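Local coordinates for protein putative N-acetylmuramoyl-L-alanine amidase,autolysin cwp6 (Peptoclostridium difficile, PDB 5J72) that probably cleaves the amide bond between N-acetylmuramic acid and L-alanine in peptidoglycan with a zinc-binding domain, and carries CWB2 modules for attachment to the cell wall, at residues 61-66 and 104-109; 138-143 and 184-189; 254-259 and 282-287; 557-562 and 598-603. All blocks are in the same frame, centred on the assembly; numbering follows the deposited sequence.

Contact 1 (61-66 and 104-109); sequences INYNKD and YDVTQE
Segment 61-66, on strand 56-63, passes segment 104-109, on strand 106-113, with its nearest CA atoms, those of Tyr63 and Gln108, 8.1 Å apart, so the two backbones are not bonded to each other and side chains span the distance. Tyr63 is the centre of an inverse gamma turn with a weak Asn64 N to Asn62 O bond. Its CG lies anti to the carbonyl carbon (chi1 -72°), which points the ring at Val106. The phenol tip fits between the two methyls of Val106, with OH 3.6 Å from both CG1 and CG2, while CG2 of Ile61 sits over one ring face toward the rim. Gln108 comes from the other strand as an extended arm, CG anti to the backbone N (chi1 -178°), and slides past Tyr63 in the opposite direction. Its NE2 donates to Lys65 O at 3.0 Å along a fairly straight line (158°), in the plane of both the amide and the carbonyl. One water joins OE1 of Gln108 to Lys65 N, and a second, 2.7 Å from Asp66 OD1, accepts from NE2. Because OE1 also bonds Trp73 NE1, the buried amide is gripped by four bonds that fix its rotation. Trp73, in strand 72-82, also meets the Tyr63 ring, while Leu7 of strand 3-7 touches Val106. The contact belongs to the interior of the beta-rich N-terminal domain, where a glutamine of strand 106-113 ties down the backbone just after Tyr63, the two strands not being paired with each other.

Contact 2 (138-143 and 184-189); sequences ATRFET and ILLANK
Phe141 and Leu186 carry the contact, the phenylalanine laying one edge of its ring along the backbone of strand 184-187. CD1 of Phe141 comes within 3.4 Å of Leu186 O, which lies near the ring plane and therefore faces the weakly positive C-H rim. Leu186 CB stands off the ring plane beside the CD1-CE1 bond, Phe141 CD1 to Leu186 CB at 3.5 Å. Separately, Phe141 CZ meets Asn188 OD1 at 3.5 Å. Farther along Leu186, CD1 reaches up to Arg140 O at 3.6 Å and lies across the CB and CG of that arginine. A water bridges the backbones, donating to Phe141 O and accepting from Leu186 N.

Behind these atoms, a capping box sets the start of helix 140-151. Thr139 at the N-cap accepts from Phe141 N through OG1, and OE1 of Glu142 receives both Thr139 N (2.7 Å) and Thr139 OG1 (2.5 Å). The strand side is steadied in turn: Thr196 OG1 bonds Leu186 O, and Asn188 ND2 bonds Asp191 OD2. NH1 of Arg140 bonds Gly164 O.

Strand 184-187 is an outermost strand of a four-stranded parallel sheet, with strand 158-163 beside it. Phe141 lies between this strand and the beginning of helix 194-203, touching Ser195 and Thr196, while helix 375-387, in the third CWB2 range of the sequence, packs on Arg140 and Leu186 through Val375.

Contact 3 (254-259 and 282-287); sequences KYHDVN and EDQQPI
Helix 270-283 reaches its end at Glu282 and Asp283, and the carboxylate of Asp283 is held by Lys279, Lys260 and Tyr262 rather than by the loop 254-259. Gln284 then breaks the helix with positive phi (55°), as the C-prime residue of a Schellman motif in which Gln285 N reaches back to Ala280 O. This turn presents Gln284 O to the loop, where NE2 of His256 donates to it at 2.8 Å. The bond is almost straight (172°) and lies in the planes of both the carbonyl and the ring. To make it, the His256 ring takes the crowded position between backbone N and carbonyl carbon, and its CE1 comes 3.2 Å from Gln284 OE1, the two side chains crossing at about a right angle. Gln285 follows, bent at chi2 (-76°) so that its amide turns to face the loop backbone. NE2 of Gln285 donates to Asp257 O at 3.1 Å, in the plane of the amide, while its OE1 accepts from Asn259 N at 2.8 Å, with that donor above the carbonyl plane. Lys260 N also bonds OE1, so one buried side-chain amide grips backbone groups from residue 257 to residue 260. Pro286 meets Val258 tip to tip, CD to CG1 at 3.7 Å, and both touch Ile252 of helix 241-253. In chemical terms, the loop entering strand 260-265 is held by polar groups of the turn that ends the helix: His256 NE2 carries a proton toward a carbonyl acceptor, which with the nearby C-terminal end of the helix could favour protonation of the imidazole.

Contact 4 (557-562 and 598-603); sequences TAASNI and PAILVE
Ile562 and Ile600 point their CD1 methyls at each other, tip to tip, one from helix 554-569 and the other from strand 599-606. The two segments run nearly alongside, their axes 29° apart in direction and 8.8 Å apart at closest approach. Ile600 holds CG1 in the crowded position between backbone N and carbonyl carbon (chi1 55°), which sends that branch toward Ile562. Its CG2, anti to the carbonyl carbon, serves the preceding turn of the helix instead: it lies 4.2 Å from Ala558 CB and 4.3 Å from Ala559 CB. The small alanines thus let the helix come down over the branched side chain. Ile562 uses its own CG2, anti to the backbone N, to cross Val602 obliquely, reaching Val602 CG2 at 4.1 Å. Ile543 of strand 541-544 and Ile629 and Ile633 of helix 619-637 extend this packing around Ile562. The neighbouring strand 525-532 carries the zinc ligand His530, whose side chain is about 6 Å from that of Val602. With no hydrogen bond between the segments, helix and strand are held here by aliphatic packing alone, through shape and burial.

From the N terminus, contact 1 closes first, spanning 37 residues and tying strands 56-63 and 106-113 together inside the beta-rich N-terminal domain. Contact 2 follows, joining the start of a helix to an outermost strand in the first CWB2 range, and contact 3 then closes a shorter loop of 22 residues in the second. Contact 4 comes last, in the amidase domain, where it fastens a helix to the sheet bearing the zinc ligand His530. The four loops lie in series, and none nests in or crosses another. Contacts 2 and 3 approach to about 10 Å between nearest atoms, whereas contact 4 stays at least about 36 Å from the others.

Contact 1 (61-66 and 104-109)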
loop_
_atom_site.group_PDB
_atom_site.type_symbol
_atom_site.label_atom_id
_atom_site.label_comp_id
_atom_site.label_asym_id
_atom_site.label_seq_id
_atom_site.Cartn_x
_atom_site.Cartn_y
_atom_site.Cartn_z
ATOM N N ILE A 61 -23.788 -3.553 10.226
ATOM C CA ILE A 61 -23.731 -3.658 11.684
ATOM C C ILE A 61 -22.888 -2.427 12.121
ATOM O O ILE A 61 -21.817 -2.190 11.565
ATOM C CB ILE A 61 -23.030 -4.987 12.132
ATOM C CG1 ILE A 61 -23.856 -6.219 11.610
ATOM C CG2 ILE A 61 -22.901 -5.001 13.696
ATOM C CD1 ILE A 61 -22.961 -7.513 11.601
ATOM N N ASN A 62 -23.383 -1.634 13.095
ATOM C CA ASN A 62 -22.644 -0.463 13.587
ATOM C C ASN A 62 -22.129 -0.837 14.987
ATOM O O ASN A 62 -22.955 -0.979 15.881
ATOM C CB ASN A 62 -23.633 0.732 13.702
ATOM C CG ASN A 62 -23.994 1.193 12.286
ATOM O OD1 ASN A 62 -23.167 1.866 11.646
ATOM N ND2 ASN A 62 -25.154 0.869 11.725
ATOM N N TYR A 63 -20.842 -1.011 15.158
ATOM C CA TYR A 63 -20.273 -1.430 16.420
ATOM C C TYR A 63 -20.116 -0.172 17.332
ATOM O O TYR A 63 -19.001 0.231 17.652
ATOM C CB TYR A 63 -18.902 -2.099 16.144
ATOM C CG TYR A 63 -19.131 -3.454 15.499
ATOM C CD1 TYR A 63 -19.082 -3.610 14.113
ATOM C CD2 TYR A 63 -19.441 -4.577 16.272
ATOM C CE1 TYR A 63 -19.319 -4.852 13.520
ATOM C CE2 TYR A 63 -19.711 -5.809 15.687
ATOM C CZ TYR A 63 -19.642 -5.942 14.311
ATOM O OH TYR A 63 -19.974 -7.123 13.734
ATOM N N ASN A 64 -21.332 0.218 17.726
ATOM C CA ASN A 64 -21.343 1.435 18.518
ATOM C C ASN A 64 -21.619 1.165 19.993
ATOM O O ASN A 64 -22.135 2.056 20.660
ATOM C CB ASN A 64 -22.437 2.377 17.991
ATOM C CG ASN A 64 -22.182 3.002 16.650
ATOM O OD1 ASN A 64 -23.141 3.514 16.035
ATOM N ND2 ASN A 64 -20.945 3.009 16.115
ATOM N N LYS A 65 -21.281 0.048 20.492
ATOM C CA LYS A 65 -21.452 -0.263 21.924
ATOM C C LYS A 65 -20.094 -0.646 22.497
ATOM O O LYS A 65 -19.333 -1.367 21.856
ATOM C CB LYS A 65 -22.440 -1.449 22.119
ATOM C CG LYS A 65 -23.878 -1.209 21.586
ATOM C CD LYS A 65 -24.656 -0.190 22.363
ATOM C CE LYS A 65 -25.052 -0.674 23.750
ATOM N NZ LYS A 65 -26.041 -1.804 23.705
ATOM N N ASP A 66 -19.770 -0.168 23.713
ATOM C CA ASP A 66 -18.489 -0.452 24.341
ATOM C C ASP A 66 -18.717 -1.422 25.496
ATOM O O ASP A 66 -19.236 -1.043 26.535
ATOM C CB ASP A 66 -17.856 0.865 24.799
ATOM C CG ASP A 66 -16.351 0.871 24.636
ATOM O OD1 ASP A 66 -15.784 -0.161 24.236
ATOM O OD2 ASP A 66 -15.738 1.878 24.956
ATOM N N TYR A 104 -19.082 -16.816 13.337
ATOM C CA TYR A 104 -19.462 -15.410 13.137
ATOM C C TYR A 104 -18.966 -14.482 14.271
ATOM O O TYR A 104 -19.317 -13.316 14.268
ATOM C CB TYR A 104 -21.003 -15.270 13.009
ATOM C CG TYR A 104 -21.481 -16.240 11.966
ATOM C CD1 TYR A 104 -22.099 -17.437 12.334
ATOM C CD2 TYR A 104 -21.187 -16.040 10.606
ATOM C CE1 TYR A 104 -22.395 -18.418 11.395
ATOM C CE2 TYR A 104 -21.474 -17.035 9.651
ATOM C CZ TYR A 104 -22.069 -18.222 10.067
ATOM O OH TYR A 104 -22.262 -19.277 9.211
ATOM N N ASP A 105 -18.162 -14.980 15.200
ATOM C CA ASP A 105 -17.700 -14.104 16.316
ATOM C C ASP A 105 -16.893 -12.929 15.793
ATOM O O ASP A 105 -16.039 -13.124 14.912
ATOM C CB ASP A 105 -16.749 -14.915 17.185
ATOM C CG ASP A 105 -17.445 -15.902 18.098
ATOM O OD1 ASP A 105 -18.685 -15.956 18.094
ATOM O OD2 ASP A 105 -16.752 -16.612 18.797
ATOM N N VAL A 106 -17.115 -11.742 16.319
ATOM C CA VAL A 106 -16.396 -10.552 15.855
ATOM C C VAL A 106 -15.685 -9.955 17.029
ATOM O O VAL A 106 -16.347 -9.747 18.069
ATOM C CB VAL A 106 -17.424 -9.563 15.229
ATOM C CG1 VAL A 106 -16.759 -8.209 14.982
ATOM C CG2 VAL A 106 -17.971 -10.166 13.918
ATOM N N THR A 107 -14.353 -9.743 16.921
ATOM C CA THR A 107 -13.586 -9.209 18.036
ATOM C C THR A 107 -13.486 -7.691 17.935
ATOM O O THR A 107 -13.087 -7.138 16.884
ATOM C CB THR A 107 -12.184 -9.858 18.034
ATOM O OG1 THR A 107 -12.358 -11.263 18.107
ATOM C CG2 THR A 107 -11.352 -9.396 19.217
ATOM N N GLN A 108 -13.839 -7.005 19.023
ATOM C CA GLN A 108 -13.757 -5.537 19.073
ATOM C C GLN A 108 -12.528 -5.173 19.868
ATOM O O GLN A 108 -12.472 -5.309 21.101
ATOM C CB GLN A 108 -15.027 -4.950 19.724
ATOM C CG GLN A 108 -15.020 -3.417 19.752
ATOM C CD GLN A 108 -16.422 -2.931 20.071
ATOM O OE1 GLN A 108 -17.406 -3.428 19.537
ATOM N NE2 GLN A 108 -16.535 -1.872 20.908
ATOM N N GLU A 109 -11.497 -4.685 19.178
ATOM C CA GLU A 109 -10.244 -4.315 19.846
ATOM C C GLU A 109 -10.264 -2.815 20.118
ATOM O O GLU A 109 -11.200 -2.116 19.733
ATOM C CB GLU A 109 -9.071 -4.577 18.897
ATOM C CG GLU A 109 -9.096 -5.959 18.312
ATOM C CD GLU A 109 -8.407 -6.975 19.241
ATOM O OE1 GLU A 109 -8.145 -8.098 18.785
ATOM O OE2 GLU A 109 -8.142 -6.653 20.400
HETATM O O HOH W 1 -20.253 -2.508 19.331
HETATM O O HOH W 2 -14.036 -0.980 22.331
#

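Contact 2 (138-143 and 184-189)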
loop_
_atom_site.group_PDB
_atom_site.type_symbol
_atom_site.label_atom_id
_atom_site.label_comp_id
_atom_site.label_asym_id
_atom_site.label_seq_id
_atom_site.Cartn_x
_atom_site.Cartn_y
_atom_site.Cartn_z
ATOM N N ALA A 138 4.576 -19.914 8.843
ATOM C CA ALA A 138 5.994 -20.178 8.551
ATOM C C ALA A 138 6.387 -19.834 7.138
ATOM O O ALA A 138 7.469 -19.309 6.926
ATOM C CB ALA A 138 6.301 -21.647 8.809
ATOM N N THR A 139 5.534 -20.134 6.152
ATOM C CA THR A 139 5.819 -19.800 4.769
ATOM C C THR A 139 4.604 -19.113 4.145
ATOM O O THR A 139 3.547 -18.983 4.788
ATOM C CB THR A 139 6.167 -21.060 3.956
ATOM O OG1 THR A 139 4.961 -21.744 3.615
ATOM C CG2 THR A 139 7.049 -22.060 4.758
ATOM N N ARG A 140 4.769 -18.702 2.907
ATOM C CA ARG A 140 3.729 -18.061 2.161
ATOM C C ARG A 140 2.445 -18.969 2.140
ATOM O O ARG A 140 1.337 -18.428 2.144
ATOM C CB ARG A 140 4.211 -17.817 0.734
ATOM C CG ARG A 140 4.644 -19.095 0.007
ATOM C CD ARG A 140 5.425 -18.763 -1.334
ATOM N NE ARG A 140 6.606 -17.953 -0.996
ATOM C CZ ARG A 140 7.283 -17.178 -1.836
ATOM N NH1 ARG A 140 6.955 -17.128 -3.121
ATOM N NH2 ARG A 140 8.267 -16.416 -1.388
ATOM N N PHE A 141 2.606 -20.294 2.087
ATOM C CA PHE A 141 1.442 -21.213 2.055
ATOM C C PHE A 141 0.641 -21.081 3.349
ATOM O O PHE A 141 -0.570 -20.991 3.270
ATOM C CB PHE A 141 1.895 -22.688 1.901
ATOM C CG PHE A 141 2.571 -22.895 0.591
ATOM C CD1 PHE A 141 1.837 -23.192 -0.547
ATOM C CD2 PHE A 141 3.956 -22.734 0.468
ATOM C CE1 PHE A 141 2.460 -23.322 -1.796
ATOM C CE2 PHE A 141 4.577 -22.867 -0.780
ATOM C CZ PHE A 141 3.826 -23.157 -1.904
ATOM N N GLU A 142 1.324 -21.090 4.546
ATOM C CA GLU A 142 0.583 -20.973 5.792
ATOM C C GLU A 142 0.051 -19.587 5.964
ATOM O O GLU A 142 -0.993 -19.429 6.605
ATOM C CB GLU A 142 1.428 -21.319 7.038
ATOM C CG GLU A 142 1.849 -22.778 7.102
ATOM C CD GLU A 142 3.061 -23.074 6.235
ATOM O OE1 GLU A 142 3.794 -22.142 5.845
ATOM O OE2 GLU A 142 3.272 -24.252 5.926
ATOM N N THR A 143 0.753 -18.563 5.439
ATOM C CA THR A 143 0.218 -17.213 5.567
ATOM C C THR A 143 -1.112 -17.119 4.747
ATOM O O THR A 143 -2.059 -16.507 5.256
ATOM C CB THR A 143 1.248 -16.170 5.077
ATOM O OG1 THR A 143 2.207 -16.065 6.100
ATOM C CG2 THR A 143 0.636 -14.750 4.874
ATOM N N ILE A 184 -7.498 -16.762 -2.056
ATOM C CA ILE A 184 -6.531 -17.338 -2.956
ATOM C C ILE A 184 -5.631 -18.221 -2.054
ATOM O O ILE A 184 -5.080 -17.749 -1.043
ATOM C CB ILE A 184 -5.681 -16.246 -3.610
ATOM C CG1 ILE A 184 -6.537 -15.488 -4.647
ATOM C CG2 ILE A 184 -4.371 -16.909 -4.168
ATOM C CD1 ILE A 184 -5.899 -14.165 -5.226
ATOM N N LEU A 185 -5.512 -19.501 -2.390
ATOM C CA LEU A 185 -4.577 -20.358 -1.654
ATOM C C LEU A 185 -3.449 -20.742 -2.670
ATOM O O LEU A 185 -3.617 -20.561 -3.868
ATOM C CB LEU A 185 -5.212 -21.694 -1.127
ATOM C CG LEU A 185 -6.280 -21.442 -0.051
ATOM C CD1 LEU A 185 -6.922 -22.799 0.367
ATOM C CD2 LEU A 185 -5.706 -20.663 1.182
ATOM N N LEU A 186 -2.380 -21.318 -2.172
ATOM C CA LEU A 186 -1.240 -21.567 -3.049
ATOM C C LEU A 186 -0.879 -23.030 -3.273
ATOM O O LEU A 186 -0.958 -23.850 -2.354
ATOM C CB LEU A 186 -0.008 -20.872 -2.392
ATOM C CG LEU A 186 -0.221 -19.377 -2.116
ATOM C CD1 LEU A 186 0.974 -18.813 -1.387
ATOM C CD2 LEU A 186 -0.506 -18.632 -3.408
ATOM N N ALA A 187 -0.439 -23.315 -4.507
ATOM C CA ALA A 187 -0.024 -24.651 -4.928
ATOM C C ALA A 187 1.440 -24.607 -5.454
ATOM O O ALA A 187 2.002 -23.524 -5.651
ATOM C CB ALA A 187 -0.887 -25.082 -6.085
ATOM N N ASN A 188 2.016 -25.805 -5.644
ATOM C CA ASN A 188 3.299 -25.980 -6.299
ATOM C C ASN A 188 2.896 -26.456 -7.677
ATOM O O ASN A 188 1.710 -26.738 -7.914
ATOM C CB ASN A 188 4.146 -26.994 -5.574
ATOM C CG ASN A 188 4.696 -26.387 -4.317
ATOM O OD1 ASN A 188 5.240 -25.276 -4.367
ATOM N ND2 ASN A 188 4.624 -27.011 -3.164
ATOM N N LYS A 189 3.831 -26.568 -8.613
ATOM C CA LYS A 189 3.412 -26.971 -9.950
ATOM C C LYS A 189 2.792 -28.352 -10.001
ATOM O O LYS A 189 1.839 -28.569 -10.774
ATOM C CB LYS A 189 4.639 -26.976 -10.920
ATOM C CG LYS A 189 4.235 -27.326 -12.335
ATOM C CD LYS A 189 5.450 -27.564 -13.230
ATOM C CE LYS A 189 4.950 -27.866 -14.616
ATOM N NZ LYS A 189 6.068 -28.257 -15.520
HETATM O O HOH W 3 -1.903 -21.956 0.789
#

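Contact 3 (254-259 and 282-287)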
loop_
_atom_site.group_PDB
_atom_site.type_symbol
_atom_site.label_atom_id
_atom_site.label_comp_id
_atom_site.label_asym_id
_atom_site.label_seq_id
_atom_site.Cartn_x
_atom_site.Cartn_y
_atom_site.Cartn_z
ATOM N N LYS A 254 -18.720 -12.132 -16.995
ATOM C CA LYS A 254 -19.855 -13.078 -16.906
ATOM C C LYS A 254 -20.649 -12.795 -15.659
ATOM O O LYS A 254 -21.813 -13.217 -15.565
ATOM C CB LYS A 254 -19.343 -14.507 -16.797
ATOM C CG LYS A 254 -18.742 -15.085 -18.075
ATOM C CD LYS A 254 -18.099 -16.394 -17.651
ATOM C CE LYS A 254 -17.872 -17.407 -18.770
ATOM N NZ LYS A 254 -17.910 -18.846 -18.219
ATOM N N TYR A 255 -20.048 -12.089 -14.660
ATOM C CA TYR A 255 -20.762 -11.760 -13.403
ATOM C C TYR A 255 -21.380 -10.385 -13.415
ATOM O O TYR A 255 -22.495 -10.207 -12.928
ATOM C CB TYR A 255 -19.769 -11.809 -12.226
ATOM C CG TYR A 255 -19.441 -13.234 -11.863
ATOM C CD1 TYR A 255 -18.625 -14.018 -12.683
ATOM C CD2 TYR A 255 -20.009 -13.829 -10.739
ATOM C CE1 TYR A 255 -18.411 -15.380 -12.403
ATOM C CE2 TYR A 255 -19.791 -15.174 -10.448
ATOM C CZ TYR A 255 -19.008 -15.947 -11.284
ATOM O OH TYR A 255 -18.863 -17.268 -10.930
ATOM N N HIS A 256 -20.640 -9.376 -13.931
ATOM C CA HIS A 256 -21.193 -8.019 -14.009
ATOM C C HIS A 256 -20.393 -7.306 -15.089
ATOM O O HIS A 256 -19.316 -7.767 -15.466
ATOM C CB HIS A 256 -21.115 -7.266 -12.669
ATOM C CG HIS A 256 -19.746 -7.283 -12.076
ATOM N ND1 HIS A 256 -19.401 -8.151 -11.059
ATOM C CD2 HIS A 256 -18.636 -6.557 -12.361
ATOM C CE1 HIS A 256 -18.124 -7.959 -10.768
ATOM N NE2 HIS A 256 -17.633 -7.004 -11.535
ATOM N N ASP A 257 -20.901 -6.182 -15.575
ATOM C CA ASP A 257 -20.192 -5.550 -16.674
ATOM C C ASP A 257 -18.811 -5.032 -16.357
ATOM O O ASP A 257 -18.609 -4.379 -15.329
ATOM C CB ASP A 257 -21.018 -4.332 -17.189
ATOM C CG ASP A 257 -22.328 -4.712 -17.899
ATOM O OD1 ASP A 257 -23.183 -3.836 -18.056
ATOM O OD2 ASP A 257 -22.486 -5.898 -18.276
ATOM N N VAL A 258 -17.890 -5.298 -17.241
ATOM C CA VAL A 258 -16.584 -4.704 -17.108
ATOM C C VAL A 258 -16.656 -3.316 -17.790
ATOM O O VAL A 258 -16.884 -3.248 -18.995
ATOM C CB VAL A 258 -15.511 -5.587 -17.735
ATOM C CG1 VAL A 258 -14.208 -4.794 -17.938
ATOM C CG2 VAL A 258 -15.257 -6.792 -16.819
ATOM N N ASN A 259 -16.491 -2.227 -17.029
ATOM C CA ASN A 259 -16.517 -0.905 -17.657
ATOM C C ASN A 259 -15.370 -0.008 -17.200
ATOM O O ASN A 259 -15.334 1.159 -17.534
ATOM C CB ASN A 259 -17.838 -0.233 -17.401
ATOM C CG ASN A 259 -18.156 -0.102 -15.965
ATOM O OD1 ASN A 259 -17.281 -0.219 -15.085
ATOM N ND2 ASN A 259 -19.425 0.057 -15.637
ATOM N N GLU A 282 -11.530 -4.267 -4.886
ATOM C CA GLU A 282 -12.707 -3.632 -4.251
ATOM C C GLU A 282 -13.736 -3.225 -5.327
ATOM O O GLU A 282 -14.926 -3.395 -5.119
ATOM C CB GLU A 282 -12.255 -2.330 -3.496
ATOM C CG GLU A 282 -13.422 -1.573 -2.940
ATOM C CD GLU A 282 -12.993 -0.251 -2.260
ATOM O OE1 GLU A 282 -11.895 -0.206 -1.687
ATOM O OE2 GLU A 282 -13.796 0.715 -2.285
ATOM N N ASP A 283 -13.258 -2.726 -6.473
ATOM C CA ASP A 283 -14.157 -2.328 -7.565
ATOM C C ASP A 283 -14.642 -3.540 -8.362
ATOM O O ASP A 283 -15.590 -3.413 -9.098
ATOM C CB ASP A 283 -13.400 -1.461 -8.570
ATOM C CG ASP A 283 -13.059 -0.052 -8.060
ATOM O OD1 ASP A 283 -13.416 0.273 -6.895
ATOM O OD2 ASP A 283 -12.446 0.723 -8.836
ATOM N N GLN A 284 -13.960 -4.714 -8.211
ATOM C CA GLN A 284 -14.266 -5.920 -9.024
ATOM C C GLN A 284 -14.175 -5.563 -10.484
ATOM O O GLN A 284 -15.061 -5.930 -11.288
ATOM C CB GLN A 284 -15.678 -6.499 -8.692
ATOM C CG GLN A 284 -15.717 -6.833 -7.207
ATOM C CD GLN A 284 -17.035 -7.486 -6.783
ATOM O OE1 GLN A 284 -17.760 -8.040 -7.590
ATOM N NE2 GLN A 284 -17.332 -7.442 -5.488
ATOM N N GLN A 285 -13.121 -4.830 -10.844
ATOM C CA GLN A 285 -12.913 -4.467 -12.269
ATOM C C GLN A 285 -11.515 -4.964 -12.539
ATOM O O GLN A 285 -10.608 -4.967 -11.678
ATOM C CB GLN A 285 -13.150 -2.969 -12.527
ATOM C CG GLN A 285 -14.615 -2.606 -12.288
ATOM C CD GLN A 285 -15.524 -3.051 -13.433
ATOM O OE1 GLN A 285 -15.177 -2.985 -14.618
ATOM N NE2 GLN A 285 -16.691 -3.554 -13.084
ATOM N N PRO A 286 -11.263 -5.430 -13.764
ATOM C CA PRO A 286 -9.937 -5.987 -14.030
ATOM C C PRO A 286 -8.677 -5.150 -14.164
ATOM O O PRO A 286 -8.692 -3.980 -14.514
ATOM C CB PRO A 286 -10.152 -6.755 -15.337
ATOM C CG PRO A 286 -11.282 -6.030 -16.031
ATOM C CD PRO A 286 -12.072 -5.254 -14.989
ATOM N N ILE A 287 -7.582 -5.845 -13.891
ATOM C CA ILE A 287 -6.235 -5.320 -14.148
ATOM C C ILE A 287 -5.881 -5.904 -15.534
ATOM O O ILE A 287 -5.932 -7.128 -15.742
ATOM C CB ILE A 287 -5.202 -5.812 -13.111
ATOM C CG1 ILE A 287 -5.526 -5.215 -11.700
ATOM C CG2 ILE A 287 -3.774 -5.391 -13.579
ATOM C CD1 ILE A 287 -4.683 -5.992 -10.599
#

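Contact 4 (557-562 and 598-603)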
loop_
_atom_site.group_PDB
_atom_site.type_symbol
_atom_site.label_atom_id
_atom_site.label_comp_id
_atom_site.label_asym_id
_atom_site.label_seq_id
_atom_site.Cartn_x
_atom_site.Cartn_y
_atom_site.Cartn_z
ATOM N N THR A 557 34.419 16.955 5.960
ATOM C CA THR A 557 34.483 15.560 5.510
ATOM C C THR A 557 33.127 15.199 4.852
ATOM O O THR A 557 33.095 14.587 3.772
ATOM C CB THR A 557 34.749 14.652 6.699
ATOM O OG1 THR A 557 36.038 15.010 7.258
ATOM C CG2 THR A 557 34.757 13.182 6.306
ATOM N N ALA A 558 32.040 15.594 5.510
ATOM C CA ALA A 558 30.675 15.321 4.994
ATOM C C ALA A 558 30.545 15.927 3.625
ATOM O O ALA A 558 30.143 15.254 2.687
ATOM C CB ALA A 558 29.640 15.929 5.949
ATOM N N ALA A 559 30.931 17.201 3.437
ATOM C CA ALA A 559 30.748 17.820 2.117
ATOM C C ALA A 559 31.609 17.169 1.037
ATOM O O ALA A 559 31.190 17.046 -0.121
ATOM C CB ALA A 559 31.072 19.350 2.212
ATOM N N SER A 560 32.863 16.743 1.416
ATOM C CA SER A 560 33.773 16.090 0.444
ATOM C C SER A 560 33.211 14.730 0.028
ATOM O O SER A 560 33.169 14.444 -1.173
ATOM C CB SER A 560 35.157 15.858 1.055
ATOM O OG SER A 560 35.561 17.081 1.660
ATOM N N ASN A 561 32.750 13.930 1.020
ATOM C CA ASN A 561 32.154 12.601 0.714
ATOM C C ASN A 561 30.954 12.733 -0.202
ATOM O O ASN A 561 30.866 12.037 -1.214
ATOM C CB ASN A 561 31.737 11.925 2.002
ATOM C CG ASN A 561 32.887 11.452 2.817
ATOM O OD1 ASN A 561 33.952 11.282 2.231
ATOM N ND2 ASN A 561 32.763 11.248 4.135
ATOM N N ILE A 562 29.991 13.646 0.118
ATOM C CA ILE A 562 28.763 13.776 -0.740
ATOM C C ILE A 562 29.101 14.263 -2.095
ATOM O O ILE A 562 28.575 13.776 -3.108
ATOM C CB ILE A 562 27.750 14.741 -0.008
ATOM C CG1 ILE A 562 27.279 14.055 1.297
ATOM C CG2 ILE A 562 26.582 15.106 -0.959
ATOM C CD1 ILE A 562 26.624 15.002 2.306
ATOM N N PRO A 598 26.782 19.091 13.409
ATOM C CA PRO A 598 27.396 19.195 12.078
ATOM C C PRO A 598 26.290 19.377 10.983
ATOM O O PRO A 598 25.326 18.626 10.961
ATOM C CB PRO A 598 28.157 17.867 11.935
ATOM C CG PRO A 598 28.248 17.324 13.260
ATOM C CD PRO A 598 26.992 17.758 13.980
ATOM N N ALA A 599 26.490 20.337 10.078
ATOM C CA ALA A 599 25.499 20.702 9.075
ATOM C C ALA A 599 26.115 21.141 7.813
ATOM O O ALA A 599 27.146 21.803 7.847
ATOM C CB ALA A 599 24.636 21.857 9.621
ATOM N N ILE A 600 25.530 20.782 6.675
ATOM C CA ILE A 600 26.010 21.192 5.371
ATOM C C ILE A 600 24.807 21.503 4.532
ATOM O O ILE A 600 23.671 21.112 4.879
ATOM C CB ILE A 600 26.805 20.114 4.616
ATOM C CG1 ILE A 600 25.920 18.812 4.523
ATOM C CG2 ILE A 600 28.150 19.795 5.389
ATOM C CD1 ILE A 600 26.514 17.803 3.599
ATOM N N LEU A 601 25.038 22.165 3.414
ATOM C CA LEU A 601 23.980 22.476 2.494
ATOM C C LEU A 601 24.437 22.117 1.119
ATOM O O LEU A 601 25.399 22.665 0.584
ATOM C CB LEU A 601 23.531 23.941 2.557
ATOM C CG LEU A 601 22.341 24.345 1.668
ATOM C CD1 LEU A 601 21.598 25.484 2.338
ATOM C CD2 LEU A 601 22.727 24.770 0.273
ATOM N N VAL A 602 23.734 21.170 0.516
ATOM C CA VAL A 602 24.050 20.663 -0.797
ATOM C C VAL A 602 23.299 21.392 -1.859
ATOM O O VAL A 602 22.081 21.460 -1.786
ATOM C CB VAL A 602 23.666 19.152 -0.891
ATOM C CG1 VAL A 602 24.009 18.583 -2.272
ATOM C CG2 VAL A 602 24.368 18.362 0.227
ATOM N N GLU A 603 24.020 21.964 -2.876
ATOM C CA GLU A 603 23.353 22.570 -4.028
ATOM C C GLU A 603 23.558 21.527 -5.094
ATOM O O GLU A 603 24.605 21.546 -5.787
ATOM C CB GLU A 603 24.023 23.883 -4.435
ATOM C CG GLU A 603 23.866 24.906 -3.325
ATOM C CD GLU A 603 22.533 25.659 -3.447
ATOM O OE1 GLU A 603 21.708 25.293 -4.292
ATOM O OE2 GLU A 603 22.330 26.613 -2.689
#